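Thin, isoform D (Drosophila melanogaster, PDB 6XG7) probably acts as a RING-type ubiquitin ligase, of which this chain is the C-terminal NHL-repeat beta-propeller, a likely protein-binding module. Local coordinates at residues A[257-262]-A[266-271]; A[23-28]-A[240-245]; A[87-92]-A[123-128]. All coordinates share one frame; numbering follows the deposited sequence.

Contact 1: A[257-262]-A[266-271]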
loop_
_atom_site.group_PDB
_atom_site.type_symbol
_atom_site.label_atom_id
_atom_site.label_comp_id
_atom_site.label_asym_id
_atom_site.label_seq_id
_atom_site.Cartn_x
_atom_site.Cartn_y
_atom_site.Cartn_z
ATOM N N ILE A 257 1.518 4.539 13.396
ATOM C CA ILE A 257 1.178 5.302 12.196
ATOM C C ILE A 257 1.655 6.725 12.415
ATOM O O ILE A 257 1.479 7.281 13.505
ATOM C CB ILE A 257 -0.345 5.290 11.959
ATOM C CG1 ILE A 257 -0.847 3.858 11.726
ATOM C CG2 ILE A 257 -0.731 6.219 10.834
ATOM C CD1 ILE A 257 -0.167 3.107 10.664
ATOM N N GLN A 258 2.266 7.315 11.394
ATOM C CA GLN A 258 2.613 8.732 11.412
ATOM C C GLN A 258 1.904 9.444 10.268
ATOM O O GLN A 258 1.746 8.890 9.172
ATOM C CB GLN A 258 4.121 8.936 11.308
ATOM C CG GLN A 258 4.885 8.388 12.478
ATOM C CD GLN A 258 6.291 8.905 12.499
ATOM O OE1 GLN A 258 6.513 10.102 12.639
ATOM N NE2 GLN A 258 7.259 8.013 12.347
ATOM N N ILE A 259 1.469 10.674 10.537
ATOM C CA ILE A 259 0.790 11.525 9.571
ATOM C C ILE A 259 1.637 12.766 9.376
ATOM O O ILE A 259 2.129 13.344 10.352
ATOM C CB ILE A 259 -0.613 11.929 10.068
ATOM C CG1 ILE A 259 -1.389 10.697 10.538
ATOM C CG2 ILE A 259 -1.366 12.698 8.967
ATOM C CD1 ILE A 259 -2.773 11.039 11.133
ATOM N N PHE A 260 1.781 13.188 8.116
ATOM C CA PHE A 260 2.562 14.355 7.738
ATOM C C PHE A 260 1.684 15.317 6.962
ATOM O O PHE A 260 0.806 14.893 6.198
ATOM C CB PHE A 260 3.757 13.933 6.869
ATOM C CG PHE A 260 4.701 13.037 7.601
ATOM C CD1 PHE A 260 4.460 11.674 7.674
ATOM C CD2 PHE A 260 5.787 13.565 8.281
ATOM C CE1 PHE A 260 5.292 10.852 8.392
ATOM C CE2 PHE A 260 6.619 12.749 9.013
ATOM C CZ PHE A 260 6.367 11.386 9.077
ATOM N N ASN A 261 1.920 16.611 7.171
ATOM C CA ASN A 261 1.315 17.628 6.338
ATOM C C ASN A 261 1.814 17.475 4.905
ATOM O O ASN A 261 2.828 16.819 4.666
ATOM C CB ASN A 261 1.698 19.001 6.869
ATOM C CG ASN A 261 1.216 19.218 8.279
ATOM O OD1 ASN A 261 0.012 19.189 8.537
ATOM N ND2 ASN A 261 2.149 19.421 9.208
ATOM N N PRO A 262 1.125 18.083 3.931
ATOM C CA PRO A 262 1.548 17.899 2.534
ATOM C C PRO A 262 2.972 18.346 2.266
ATOM O O PRO A 262 3.618 17.785 1.373
ATOM C CB PRO A 262 0.511 18.696 1.728
ATOM C CG PRO A 262 -0.698 18.679 2.593
ATOM C CD PRO A 262 -0.168 18.781 4.012
ATOM N N PHE A 266 5.994 16.834 10.142
ATOM C CA PHE A 266 5.281 15.928 11.030
ATOM C C PHE A 266 4.027 16.586 11.584
ATOM O O PHE A 266 4.058 17.743 12.009
ATOM C CB PHE A 266 6.193 15.535 12.192
ATOM C CG PHE A 266 5.507 14.713 13.243
ATOM C CD1 PHE A 266 5.364 13.334 13.103
ATOM C CD2 PHE A 266 5.006 15.320 14.388
ATOM C CE1 PHE A 266 4.738 12.580 14.074
ATOM C CE2 PHE A 266 4.360 14.562 15.363
ATOM C CZ PHE A 266 4.228 13.187 15.195
ATOM N N LEU A 267 2.934 15.821 11.606
ATOM C CA LEU A 267 1.670 16.253 12.191
ATOM C C LEU A 267 1.275 15.445 13.420
ATOM O O LEU A 267 0.963 16.022 14.461
ATOM C CB LEU A 267 0.545 16.206 11.149
ATOM C CG LEU A 267 -0.829 16.687 11.630
ATOM C CD1 LEU A 267 -0.788 18.163 12.032
ATOM C CD2 LEU A 267 -1.901 16.430 10.580
ATOM N N LYS A 268 1.302 14.115 13.349
ATOM C CA LYS A 268 0.680 13.288 14.375
ATOM C C LYS A 268 1.217 11.864 14.298
ATOM O O LYS A 268 1.486 11.349 13.216
ATOM C CB LYS A 268 -0.832 13.286 14.113
ATOM C CG LYS A 268 -1.635 12.347 14.926
ATOM C CD LYS A 268 -1.793 12.829 16.336
ATOM C CE LYS A 268 -2.806 11.954 17.016
ATOM N NZ LYS A 268 -3.103 12.404 18.372
ATOM N N THR A 269 1.317 11.216 15.455
ATOM C CA THR A 269 1.528 9.780 15.506
ATOM C C THR A 269 0.576 9.139 16.506
ATOM O O THR A 269 0.158 9.763 17.488
ATOM C CB THR A 269 3.010 9.414 15.817
ATOM O OG1 THR A 269 3.187 7.998 15.687
ATOM C CG2 THR A 269 3.408 9.856 17.217
ATOM N N PHE A 270 0.222 7.886 16.234
ATOM C CA PHE A 270 -0.535 7.076 17.172
ATOM C C PHE A 270 -0.174 5.611 16.987
ATOM O O PHE A 270 0.295 5.189 15.926
ATOM C CB PHE A 270 -2.051 7.297 17.035
ATOM C CG PHE A 270 -2.630 6.891 15.700
ATOM C CD1 PHE A 270 -2.648 7.765 14.626
ATOM C CD2 PHE A 270 -3.166 5.627 15.525
ATOM C CE1 PHE A 270 -3.198 7.392 13.417
ATOM C CE2 PHE A 270 -3.712 5.255 14.303
ATOM C CZ PHE A 270 -3.730 6.158 13.253
ATOM N N GLY A 271 -0.379 4.847 18.040
ATOM C CA GLY A 271 -0.128 3.423 18.036
ATOM C C GLY A 271 1.129 3.052 18.804
ATOM O O GLY A 271 2.082 3.838 18.916
HETATM O O HOH W 1 2.333 20.303 12.060
#
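With CG of F270 set between its own N and carbonyl carbon (chi1 63°), the ring swings back against I257, while T269 turns OG1 anti to N and points it at I257 O. A CH-pi contact follows: I257 CB stands 4.0 Å from the F270 ring centroid, 22° off the normal, and I259 CD1 meets the ring edge. Two donors grip I257 O, F270 N at 3.1 Å and T269 OG1 at 2.9 Å, the hydroxyl from above the carbonyl plane. Were F270 an alanine, the surface under I257 and beside I259 CD1 would be lost, and a gap would probably open between the strands' side chains. Further along, I259 O accepts from both L267 N (2.9 Å) and K268 N (3.2 Å), the signature of a classic beta bulge, after which F260 pairs with F266. Q258 OE1, bonded to G231 N, lies 3.4 Å from F266 CE1 at the ring edge. The hairpin supplies the two outer strands of a four-stranded propeller blade: strand 247-251 flanks 256-260, Y25 and L26 of helix 21-26 cover I259 and L267, and strand 294-298 of the next blade packs on I257, I259 and F270.

Contact 2: A[23-28]-A[240-245]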
loop_
_atom_site.group_PDB
_atom_site.type_symbol
_atom_site.label_atom_id
_atom_site.label_comp_id
_atom_site.label_asym_id
_atom_site.label_seq_id
_atom_site.Cartn_x
_atom_site.Cartn_y
_atom_site.Cartn_z
ATOM N N GLN A 23 -7.726 18.799 11.811
ATOM C CA GLN A 23 -8.326 18.505 13.113
ATOM C C GLN A 23 -8.723 17.033 13.216
ATOM O O GLN A 23 -8.512 16.390 14.249
ATOM C CB GLN A 23 -9.542 19.401 13.341
ATOM N N VAL A 24 -9.306 16.487 12.157
ATOM C CA VAL A 24 -9.651 15.069 12.147
ATOM C C VAL A 24 -8.416 14.208 12.389
ATOM O O VAL A 24 -8.464 13.234 13.150
ATOM C CB VAL A 24 -10.356 14.730 10.819
ATOM C CG1 VAL A 24 -10.513 13.246 10.640
ATOM C CG2 VAL A 24 -11.711 15.441 10.751
ATOM N N TYR A 25 -7.284 14.564 11.768
ATOM C CA TYR A 25 -6.072 13.760 11.919
ATOM C C TYR A 25 -5.443 13.954 13.296
ATOM O O TYR A 25 -4.936 12.997 13.883
ATOM C CB TYR A 25 -5.068 14.052 10.791
ATOM C CG TYR A 25 -5.625 13.743 9.404
ATOM C CD1 TYR A 25 -6.527 12.696 9.199
ATOM C CD2 TYR A 25 -5.265 14.508 8.295
ATOM C CE1 TYR A 25 -7.053 12.423 7.935
ATOM C CE2 TYR A 25 -5.784 14.242 7.038
ATOM C CZ TYR A 25 -6.668 13.198 6.864
ATOM O OH TYR A 25 -7.192 12.941 5.618
ATOM N N LEU A 26 -5.487 15.171 13.851
ATOM C CA LEU A 26 -4.918 15.376 15.181
ATOM C C LEU A 26 -5.653 14.586 16.261
ATOM O O LEU A 26 -5.051 14.273 17.297
ATOM C CB LEU A 26 -4.870 16.860 15.514
ATOM C CG LEU A 26 -3.774 17.625 14.763
ATOM C CD1 LEU A 26 -3.950 19.131 14.909
ATOM C CD2 LEU A 26 -2.399 17.205 15.245
ATOM N N ARG A 27 -6.926 14.248 16.038
ATOM C CA ARG A 27 -7.707 13.486 16.998
ATOM C C ARG A 27 -7.438 11.985 16.964
ATOM O O ARG A 27 -7.866 11.284 17.890
ATOM C CB ARG A 27 -9.204 13.668 16.727
ATOM C CG ARG A 27 -9.784 15.019 17.053
ATOM C CD ARG A 27 -11.152 15.090 16.421
ATOM N NE ARG A 27 -11.858 16.336 16.666
ATOM C CZ ARG A 27 -12.979 16.672 16.035
ATOM N NH1 ARG A 27 -13.499 15.849 15.127
ATOM N NH2 ARG A 27 -13.581 17.818 16.309
ATOM N N LYS A 28 -6.780 11.469 15.927
ATOM C CA LYS A 28 -6.657 10.022 15.762
ATOM C C LYS A 28 -5.918 9.370 16.921
ATOM O O LYS A 28 -4.860 9.844 17.349
ATOM C CB LYS A 28 -5.918 9.708 14.463
ATOM C CG LYS A 28 -6.603 10.193 13.201
ATOM C CD LYS A 28 -7.918 9.470 12.957
ATOM C CE LYS A 28 -8.560 9.928 11.643
ATOM N NZ LYS A 28 -9.988 9.561 11.557
ATOM N N ALA A 240 0.144 6.091 2.248
ATOM C CA ALA A 240 -1.058 6.555 1.577
ATOM C C ALA A 240 -1.037 8.073 1.561
ATOM O O ALA A 240 -0.310 8.712 2.328
ATOM C CB ALA A 240 -2.329 6.071 2.283
ATOM N N VAL A 241 -1.838 8.648 0.680
ATOM C CA VAL A 241 -1.958 10.095 0.560
ATOM C C VAL A 241 -3.433 10.433 0.398
ATOM O O VAL A 241 -4.161 9.720 -0.298
ATOM C CB VAL A 241 -1.095 10.606 -0.621
ATOM C CG1 VAL A 241 -1.627 10.116 -1.971
ATOM C CG2 VAL A 241 -0.964 12.113 -0.590
ATOM N N ASP A 242 -3.887 11.516 1.048
ATOM C CA ASP A 242 -5.265 11.963 0.888
ATOM C C ASP A 242 -5.353 12.990 -0.243
ATOM O O ASP A 242 -4.374 13.293 -0.923
ATOM C CB ASP A 242 -5.883 12.426 2.207
ATOM C CG ASP A 242 -5.516 13.834 2.603
ATOM O OD1 ASP A 242 -4.783 14.552 1.887
ATOM O OD2 ASP A 242 -5.990 14.239 3.690
ATOM N N ASP A 243 -6.554 13.504 -0.479
ATOM C CA ASP A 243 -6.775 14.352 -1.644
ATOM C C ASP A 243 -6.059 15.689 -1.567
ATOM O O ASP A 243 -5.853 16.317 -2.605
ATOM C CB ASP A 243 -8.267 14.576 -1.852
ATOM C CG ASP A 243 -8.946 13.370 -2.462
ATOM O OD1 ASP A 243 -8.298 12.650 -3.255
ATOM O OD2 ASP A 243 -10.121 13.130 -2.142
ATOM N N GLN A 244 -5.670 16.136 -0.383
ATOM C CA GLN A 244 -4.930 17.379 -0.237
ATOM C C GLN A 244 -3.435 17.169 -0.097
ATOM O O GLN A 244 -2.690 18.148 -0.012
ATOM C CB GLN A 244 -5.444 18.165 0.961
ATOM C CG GLN A 244 -6.872 18.632 0.759
ATOM C CD GLN A 244 -7.402 19.356 1.956
ATOM O OE1 GLN A 244 -7.931 18.741 2.880
ATOM N NE2 GLN A 244 -7.247 20.669 1.969
ATOM N N GLY A 245 -2.981 15.930 -0.047
ATOM C CA GLY A 245 -1.569 15.663 0.029
ATOM C C GLY A 245 -1.040 15.267 1.386
ATOM O O GLY A 245 0.168 15.066 1.512
#
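Y25 and D242 have CA atoms 11.2 Å apart, Y25 on helix 21-26 and D242 opening a type I beta turn to G245, so the backbones stay well separated and only the side chains span the interval. The turn is documented by G245 N bonding to D242 O at 3.1 Å.

The tyrosine reaches across with its hydroxyl and donates to the carboxylate: Y25 OH lies 2.6 Å from D242 OD2, a short bond. OD2 receives it on the anti lone pair, the one directed away from OD1, and it sits in the plane of the phenol ring at the ring's edge. Ring and carboxylate planes are turned 42° against each other. On the aspartate, CG stands between the backbone N and the carbonyl carbon (chi1 81°), a setting that lets the two oxygens divide their work. While OD2 looks to the helix, OD1 is bonded by Q244 N at 2.9 Å, which meets it 54° out of the carboxylate plane. That bond to the backbone two residues on defines an Asx turn. G245 N adds a weak bond to OD1, and Y246 N is a further donor. One carboxylate thus shapes its own turn and binds the phenol, and the surrounding donors would be expected to favour its ionised form. The 77 Å² buried between the segments fits a contact made through a single pair of residues.

Around this bond, the Y25 ring packs edge-to-face with both Y246 and F248, and also touches L267 and I288. The N-terminal helix is thereby joined to the turn between strands 239-241 and 247-251, and to the outer strand 266-273 of the same blade.

Contact 3: A[87-92]-A[123-128]; sequences NGEGEF and GRFLRA
E89 lays its side chain over one face of the F125 ring. The evidence is a CH-pi contact with E89 CB 3.6 Å from the ring centroid and only 5° off the normal. Beyond it the extended chain runs toward the CE1 and CZ side of the ring: E89 CG is 3.6 Å from F125 CZ, and E89 CD is 3.4 Å from F125 CE1. The carboxylate lies 23° from the ring plane, almost flat against it. G90 N adds an oblique approach, 3.5 Å from F125 CD2.

The ring is sandwiched by its own strand as well. Because CG of F125 is anti to N (chi1 170°), the phenyl folds alongside the following residues, with R127 N over the centre of the opposite face and A128 CB at the edge. A classic beta bulge, in which L126 and R127 both face V118, shapes this strand.

On the other side, a type II beta turn from G88 to E91 presents E89. E91 N bonds to G88 O at 3.1 Å, and E91 OE1 takes G88 N at 2.9 Å. Further out, Q117 OE1 accepts from G90 N and R115 NH2 donates to G88 O, tying the turn to strand 115-119. That strand pairs with 125-129, the outermost of its blade, whereas strand 91-92 runs parallel to 78-85 of the preceding one; the contact therefore lies at the surface between adjoining blades.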
loop_
_atom_site.group_PDB
_atom_site.type_symbol
_atom_site.label_atom_id
_atom_site.label_comp_id
_atom_site.label_asym_id
_atom_site.label_seq_id
_atom_site.Cartn_x
_atom_site.Cartn_y
_atom_site.Cartn_z
ATOM N N ASN A 87 -0.895 -20.041 -10.522
ATOM C CA ASN A 87 -0.239 -19.155 -11.481
ATOM C C ASN A 87 -1.069 -18.932 -12.737
ATOM O O ASN A 87 -0.571 -18.334 -13.698
ATOM C CB ASN A 87 1.181 -19.625 -11.827
ATOM C CG ASN A 87 1.207 -20.967 -12.504
ATOM O OD1 ASN A 87 0.204 -21.450 -13.018
ATOM N ND2 ASN A 87 2.381 -21.576 -12.523
ATOM N N GLY A 88 -2.322 -19.380 -12.753
ATOM C CA GLY A 88 -3.222 -19.090 -13.847
ATOM C C GLY A 88 -3.890 -17.731 -13.710
ATOM O O GLY A 88 -3.628 -16.934 -12.807
ATOM N N GLU A 89 -4.775 -17.454 -14.652
ATOM C CA GLU A 89 -5.441 -16.158 -14.686
ATOM C C GLU A 89 -6.392 -16.046 -13.499
ATOM O O GLU A 89 -7.201 -16.943 -13.251
ATOM C CB GLU A 89 -6.168 -15.986 -16.022
ATOM C CG GLU A 89 -5.175 -15.944 -17.204
ATOM C CD GLU A 89 -5.808 -15.730 -18.583
ATOM O OE1 GLU A 89 -7.018 -15.999 -18.752
ATOM O OE2 GLU A 89 -5.076 -15.294 -19.505
ATOM N N GLY A 90 -6.269 -14.961 -12.740
ATOM C CA GLY A 90 -7.084 -14.798 -11.558
ATOM C C GLY A 90 -6.668 -15.646 -10.383
ATOM O O GLY A 90 -7.396 -15.719 -9.387
ATOM N N GLU A 91 -5.529 -16.310 -10.476
ATOM C CA GLU A 91 -4.934 -17.041 -9.373
ATOM C C GLU A 91 -3.743 -16.244 -8.881
ATOM O O GLU A 91 -3.061 -15.571 -9.662
ATOM C CB GLU A 91 -4.491 -18.437 -9.821
ATOM C CG GLU A 91 -5.672 -19.274 -10.310
ATOM C CD GLU A 91 -5.310 -20.677 -10.752
ATOM O OE1 GLU A 91 -4.144 -20.933 -11.090
ATOM O OE2 GLU A 91 -6.224 -21.535 -10.773
ATOM N N PHE A 92 -3.492 -16.323 -7.578
ATOM C CA PHE A 92 -2.442 -15.544 -6.952
ATOM C C PHE A 92 -1.505 -16.449 -6.166
ATOM O O PHE A 92 -1.868 -17.551 -5.747
ATOM C CB PHE A 92 -3.020 -14.480 -5.987
ATOM C CG PHE A 92 -4.055 -13.575 -6.609
ATOM C CD1 PHE A 92 -3.738 -12.763 -7.674
ATOM C CD2 PHE A 92 -5.346 -13.510 -6.085
ATOM C CE1 PHE A 92 -4.698 -11.929 -8.244
ATOM C CE2 PHE A 92 -6.309 -12.670 -6.653
ATOM C CZ PHE A 92 -5.978 -11.893 -7.737
ATOM N N GLY A 123 -14.413 -8.242 -10.011
ATOM C CA GLY A 123 -13.434 -9.257 -9.709
ATOM C C GLY A 123 -13.126 -10.217 -10.833
ATOM O O GLY A 123 -12.496 -11.246 -10.584
ATOM N N ARG A 124 -13.544 -9.913 -12.059
ATOM C CA ARG A 124 -13.325 -10.778 -13.213
ATOM C C ARG A 124 -11.984 -10.444 -13.852
ATOM O O ARG A 124 -11.713 -9.284 -14.161
ATOM C CB ARG A 124 -14.457 -10.537 -14.214
ATOM C CG ARG A 124 -14.598 -11.544 -15.333
ATOM C CD ARG A 124 -15.663 -11.046 -16.316
ATOM N NE ARG A 124 -16.029 -12.055 -17.302
ATOM C CZ ARG A 124 -16.909 -13.028 -17.083
ATOM N NH1 ARG A 124 -17.529 -13.127 -15.910
ATOM N NH2 ARG A 124 -17.187 -13.891 -18.045
ATOM N N PHE A 125 -11.157 -11.460 -14.071
ATOM C CA PHE A 125 -9.835 -11.229 -14.628
ATOM C C PHE A 125 -9.928 -10.558 -15.990
ATOM O O PHE A 125 -10.719 -10.963 -16.852
ATOM C CB PHE A 125 -9.090 -12.559 -14.745
ATOM C CG PHE A 125 -7.800 -12.475 -15.528
ATOM C CD1 PHE A 125 -7.784 -12.667 -16.909
ATOM C CD2 PHE A 125 -6.608 -12.214 -14.878
ATOM C CE1 PHE A 125 -6.588 -12.591 -17.626
ATOM C CE2 PHE A 125 -5.411 -12.137 -15.583
ATOM C CZ PHE A 125 -5.401 -12.326 -16.952
ATOM N N LEU A 126 -9.117 -9.523 -16.178
ATOM C CA LEU A 126 -8.992 -8.844 -17.458
ATOM C C LEU A 126 -7.636 -9.075 -18.100
ATOM O O LEU A 126 -7.566 -9.363 -19.297
ATOM C CB LEU A 126 -9.224 -7.337 -17.292
ATOM C CG LEU A 126 -10.626 -6.934 -16.856
ATOM C CD1 LEU A 126 -10.635 -5.429 -16.620
ATOM C CD2 LEU A 126 -11.673 -7.360 -17.875
ATOM N N ARG A 127 -6.550 -8.942 -17.340
ATOM C CA ARG A 127 -5.236 -9.090 -17.950
ATOM C C ARG A 127 -4.177 -9.255 -16.878
ATOM O O ARG A 127 -4.344 -8.835 -15.727
ATOM C CB ARG A 127 -4.881 -7.890 -18.829
ATOM C CG ARG A 127 -4.696 -6.599 -18.076
ATOM C CD ARG A 127 -4.377 -5.453 -19.023
ATOM N NE ARG A 127 -5.526 -5.121 -19.866
ATOM C CZ ARG A 127 -6.479 -4.250 -19.542
ATOM N NH1 ARG A 127 -6.444 -3.590 -18.388
ATOM N NH2 ARG A 127 -7.478 -4.044 -20.383
ATOM N N ALA A 128 -3.059 -9.835 -17.298
ATOM C CA ALA A 128 -1.858 -9.947 -16.495
ATOM C C ALA A 128 -0.694 -9.419 -17.312
ATOM O O ALA A 128 -0.660 -9.554 -18.539
ATOM C CB ALA A 128 -1.563 -11.398 -16.079
#

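In the fold
From the N terminus, helix 21-26 supplies the first half of contact 2, whose partner turn comes more than 200 residues later; the loop it closes takes in most of the propeller. Contact 3 is nested inside that loop, joining the entry to one blade with that blade's outer strand. Contact 1 opens only after contact 2 has closed and is a local hairpin with three residues between its segments. Contacts 1 and 2 adjoin, with centres about 8 Å apart, and touch where K268 NZ bonds to L26 O at 2.9 Å. Contact 3 lies across the chain's centre, its own centre about 36 Å from that of contact 1.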